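Long-range contact in glucuronoarabinoxylan endo-1,4-beta-xylanase (Clostridium papyrosolvens, PDB 4FMV), which hydrolyses internal beta-1,4-xylosidic linkages of xylan as the family 30 glycoside hydrolase part of a longer, multidomain protein: residues R47-G55 with Y120-M128. Numbering follows the deposited sequence.
Sequences RLRIEEGIG and YLNAYVKYM
Ile50 packs against both Tyr120 and Tyr124 where a strand of the (beta/alpha)8 barrel meets a helix of its outer layer. Strand 45-49 and the loop after it, with a 3-10 turn at 52-54, supply residues 47-55; helix 114-130 supplies residues 120-128. The N-to-C directions of strand 47-49 and helix 120-128 lie 124° apart.

Apolar contacts carry most of the interface. Ile50 CG1 sits over the face of the Tyr124 ring, 3.9 Å from its centroid and 9° off the ring normal, a CH-pi contact. CG2 stands anti to the backbone N and CG1 beside it, which lets both branches lie against the Tyr124 ring. CG2 packs on Tyr124 CD1 at 3.7 Å and also reaches Tyr120 OH, while CD1, at the end of the CG1 branch, meets Leu121 CD2. Leu48 CD1 comes to the edge of the Tyr124 ring and faces Met128 CE tip to tip at 3.8 Å. Ile54 CG2 lies at the edge of the Tyr120 ring. Ala85 of strand 82-86 and Ile138 of strand 137-139 extend this packing around Ile50.

Arg49, Glu51 and Glu52 form a salt-bridge network on the side turned from the helix. Arg49 grips Glu51 end-on through NH1 and NH2, and NH2 also pairs with Glu52 OE1. Glu51 OE2 takes a second bond from Gly53 N through its anti lone pair. Asn89 binds the other Glu52 oxygen.

No direct hydrogen bond joins the segments; water does. One water binds Tyr124 OH at 2.8 Å, donates to Arg49 O and accepts from Glu51 N. It thus ties the tyrosine to the backbone on both sides of Ile50. A second water accepts from Tyr120 OH at 2.6 Å, in the ring plane, and donates to Ile50 O at 2.9 Å.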
loop_
_atom_site.group_PDB
_atom_site.type_symbol
_atom_site.label_atom_id
_atom_site.label_comp_id
_atom_site.label_asym_id
_atom_site.label_seq_id
_atom_site.Cartn_x
_atom_site.Cartn_y
_atom_site.Cartn_z
ATOM N N ARG A 47 -3.832 -4.705 -5.627
ATOM C CA ARG A 47 -3.627 -3.777 -6.734
ATOM C C ARG A 47 -3.553 -4.544 -8.055
ATOM O O ARG A 47 -2.653 -5.368 -8.249
ATOM C CB ARG A 47 -2.308 -2.994 -6.528
ATOM C CG ARG A 47 -1.985 -1.970 -7.617
ATOM C CD ARG A 47 -0.608 -1.346 -7.377
ATOM N NE ARG A 47 -0.305 -0.252 -8.322
ATOM C CZ ARG A 47 0.886 -0.053 -8.878
ATOM N NH1 ARG A 47 1.873 -0.878 -8.591
ATOM N NH2 ARG A 47 1.098 0.998 -9.694
ATOM N N LEU A 48 -4.465 -4.212 -8.973
ATOM C CA LEU A 48 -4.499 -4.742 -10.336
ATOM C C LEU A 48 -3.739 -3.820 -11.294
ATOM O O LEU A 48 -3.622 -2.613 -11.056
ATOM C CB LEU A 48 -5.938 -4.845 -10.844
ATOM C CG LEU A 48 -7.010 -5.420 -9.923
ATOM C CD1 LEU A 48 -8.374 -5.257 -10.581
ATOM C CD2 LEU A 48 -6.706 -6.884 -9.620
ATOM N N ARG A 49 -3.132 -4.404 -12.320
ATOM C CA ARG A 49 -2.634 -3.601 -13.428
ATOM C C ARG A 49 -3.663 -3.656 -14.556
ATOM O O ARG A 49 -4.117 -4.742 -14.931
ATOM C CB ARG A 49 -1.295 -4.125 -13.928
ATOM C CG ARG A 49 -0.878 -3.516 -15.274
ATOM C CD ARG A 49 0.457 -4.048 -15.758
ATOM N NE ARG A 49 0.552 -3.923 -17.212
ATOM C CZ ARG A 49 -0.021 -4.779 -18.060
ATOM N NH1 ARG A 49 -0.720 -5.820 -17.601
ATOM N NH2 ARG A 49 0.100 -4.602 -19.375
ATOM N N ILE A 50 -4.014 -2.491 -15.099
ATOM C CA ILE A 50 -4.969 -2.400 -16.205
ATOM C C ILE A 50 -4.265 -2.737 -17.521
ATOM O O ILE A 50 -3.373 -1.996 -17.980
ATOM C CB ILE A 50 -5.533 -0.963 -16.305
ATOM C CG1 ILE A 50 -6.204 -0.544 -14.989
ATOM C CG2 ILE A 50 -6.524 -0.818 -17.465
ATOM C CD1 ILE A 50 -6.732 0.909 -14.989
ATOM N N GLU A 51 -4.727 -3.787 -18.197
ATOM C CA GLU A 51 -3.948 -4.322 -19.316
ATOM C C GLU A 51 -4.305 -3.624 -20.636
ATOM O O GLU A 51 -5.368 -3.856 -21.200
ATOM C CB GLU A 51 -4.231 -5.835 -19.418
ATOM C CG GLU A 51 -3.677 -6.502 -20.658
ATOM C CD GLU A 51 -2.158 -6.468 -20.705
ATOM O OE1 GLU A 51 -1.512 -7.241 -19.963
ATOM O OE2 GLU A 51 -1.611 -5.652 -21.463
ATOM N N GLU A 52 -3.363 -2.833 -21.160
ATOM C CA GLU A 52 -3.594 -2.012 -22.365
ATOM C C GLU A 52 -3.473 -2.856 -23.625
ATOM O O GLU A 52 -3.799 -2.396 -24.717
ATOM C CB GLU A 52 -2.666 -0.781 -22.434
ATOM C CG GLU A 52 -1.172 -1.097 -22.753
ATOM C CD GLU A 52 -0.324 -1.318 -21.507
ATOM O OE1 GLU A 52 -0.880 -1.698 -20.456
ATOM O OE2 GLU A 52 0.907 -1.133 -21.573
ATOM N N GLY A 53 -3.047 -4.109 -23.452
ATOM C CA GLY A 53 -2.961 -5.065 -24.542
ATOM C C GLY A 53 -4.316 -5.305 -25.182
ATOM O O GLY A 53 -4.406 -5.849 -26.283
ATOM N N ILE A 54 -5.375 -4.911 -24.477
ATOM C CA ILE A 54 -6.732 -4.933 -25.016
ATOM C C ILE A 54 -6.838 -4.032 -26.254
ATOM O O ILE A 54 -7.652 -4.276 -27.142
ATOM C CB ILE A 54 -7.778 -4.504 -23.946
ATOM C CG1 ILE A 54 -9.200 -4.772 -24.440
ATOM C CG2 ILE A 54 -7.612 -3.031 -23.563
ATOM C CD1 ILE A 54 -10.227 -4.833 -23.328
ATOM N N GLY A 55 -6.008 -2.992 -26.334
ATOM C CA GLY A 55 -6.081 -2.129 -27.501
ATOM C C GLY A 55 -7.407 -1.380 -27.561
ATOM O O GLY A 55 -7.862 -0.857 -26.552
ATOM N N TYR A 120 -12.105 5.039 -21.186
ATOM C CA TYR A 120 -11.361 3.795 -21.034
ATOM C C TYR A 120 -11.287 3.393 -19.568
ATOM O O TYR A 120 -11.628 2.265 -19.194
ATOM C CB TYR A 120 -9.969 4.007 -21.603
ATOM C CG TYR A 120 -8.955 2.902 -21.388
ATOM C CD1 TYR A 120 -9.025 1.715 -22.107
ATOM C CD2 TYR A 120 -7.886 3.077 -20.512
ATOM C CE1 TYR A 120 -8.069 0.719 -21.940
ATOM C CE2 TYR A 120 -6.927 2.082 -20.335
ATOM C CZ TYR A 120 -7.023 0.914 -21.052
ATOM O OH TYR A 120 -6.070 -0.066 -20.901
ATOM N N LEU A 121 -10.828 4.311 -18.723
ATOM C CA LEU A 121 -10.801 4.043 -17.291
ATOM C C LEU A 121 -12.199 3.672 -16.781
ATOM O O LEU A 121 -12.356 2.745 -15.976
ATOM C CB LEU A 121 -10.244 5.254 -16.526
ATOM C CG LEU A 121 -8.754 5.514 -16.790
ATOM C CD1 LEU A 121 -8.252 6.643 -15.910
ATOM C CD2 LEU A 121 -7.943 4.232 -16.536
ATOM N N ASN A 122 -13.217 4.400 -17.230
ATOM C CA ASN A 122 -14.581 4.070 -16.829
ATOM C C ASN A 122 -14.996 2.677 -17.301
ATOM O O ASN A 122 -15.786 2.012 -16.659
ATOM C CB ASN A 122 -15.576 5.115 -17.343
ATOM C CG ASN A 122 -15.796 6.237 -16.359
ATOM O OD1 ASN A 122 -15.591 6.065 -15.158
ATOM N ND2 ASN A 122 -16.225 7.392 -16.855
ATOM N N ALA A 123 -14.471 2.236 -18.434
ATOM C CA ALA A 123 -14.875 0.929 -18.944
ATOM C C ALA A 123 -14.292 -0.205 -18.087
ATOM O O ALA A 123 -14.907 -1.268 -17.930
ATOM C CB ALA A 123 -14.489 0.776 -20.438
ATOM N N TYR A 124 -13.104 0.026 -17.542
ATOM C CA TYR A 124 -12.482 -0.921 -16.617
ATOM C C TYR A 124 -13.285 -1.011 -15.331
ATOM O O TYR A 124 -13.606 -2.098 -14.859
ATOM C CB TYR A 124 -11.045 -0.513 -16.304
ATOM C CG TYR A 124 -10.203 -1.650 -15.758
ATOM C CD1 TYR A 124 -9.640 -2.590 -16.615
ATOM C CD2 TYR A 124 -9.974 -1.791 -14.397
ATOM C CE1 TYR A 124 -8.855 -3.635 -16.134
ATOM C CE2 TYR A 124 -9.203 -2.848 -13.898
ATOM C CZ TYR A 124 -8.635 -3.762 -14.777
ATOM O OH TYR A 124 -7.860 -4.821 -14.310
ATOM N N VAL A 125 -13.614 0.134 -14.761
ATOM C CA VAL A 125 -14.501 0.165 -13.607
ATOM C C VAL A 125 -15.823 -0.581 -13.867
ATOM O O VAL A 125 -16.281 -1.343 -13.027
ATOM C CB VAL A 125 -14.793 1.615 -13.219
ATOM C CG1 VAL A 125 -15.748 1.682 -12.012
ATOM C CG2 VAL A 125 -13.472 2.349 -12.943
ATOM N N LYS A 126 -16.442 -0.356 -15.026
ATOM C CA LYS A 126 -17.746 -0.958 -15.288
ATOM C C LYS A 126 -17.626 -2.467 -15.515
ATOM O O LYS A 126 -18.444 -3.240 -15.021
ATOM C CB LYS A 126 -18.477 -0.263 -16.443
ATOM C CG LYS A 126 -19.853 -0.874 -16.779
ATOM C CD LYS A 126 -20.431 -0.206 -18.033
ATOM C CE LYS A 126 -21.889 -0.625 -18.334
ATOM N NZ LYS A 126 -22.025 -2.060 -18.689
ATOM N N TYR A 127 -16.602 -2.899 -16.242
ATOM C CA TYR A 127 -16.350 -4.339 -16.392
ATOM C C TYR A 127 -16.226 -5.023 -15.028
ATOM O O TYR A 127 -16.817 -6.082 -14.778
ATOM C CB TYR A 127 -15.063 -4.557 -17.190
ATOM C CG TYR A 127 -14.580 -5.983 -17.219
ATOM C CD1 TYR A 127 -15.345 -6.986 -17.819
ATOM C CD2 TYR A 127 -13.348 -6.341 -16.664
ATOM C CE1 TYR A 127 -14.902 -8.305 -17.869
ATOM C CE2 TYR A 127 -12.898 -7.667 -16.710
ATOM C CZ TYR A 127 -13.682 -8.638 -17.313
ATOM O OH TYR A 127 -13.258 -9.952 -17.355
ATOM N N MET A 128 -15.449 -4.422 -14.135
ATOM C CA MET A 128 -15.339 -4.968 -12.792
ATOM C C MET A 128 -16.703 -4.982 -12.081
ATOM O O MET A 128 -17.102 -5.996 -11.462
ATOM C CB MET A 128 -14.307 -4.183 -11.984
ATOM C CG MET A 128 -12.894 -4.381 -12.480
ATOM S SD MET A 128 -12.282 -6.028 -12.098
ATOM C CE MET A 128 -10.931 -6.162 -13.269
HETATM O O HOH W 1 -6.371 -5.741 -16.482
HETATM O O HOH W 2 -4.104 0.464 -19.327
#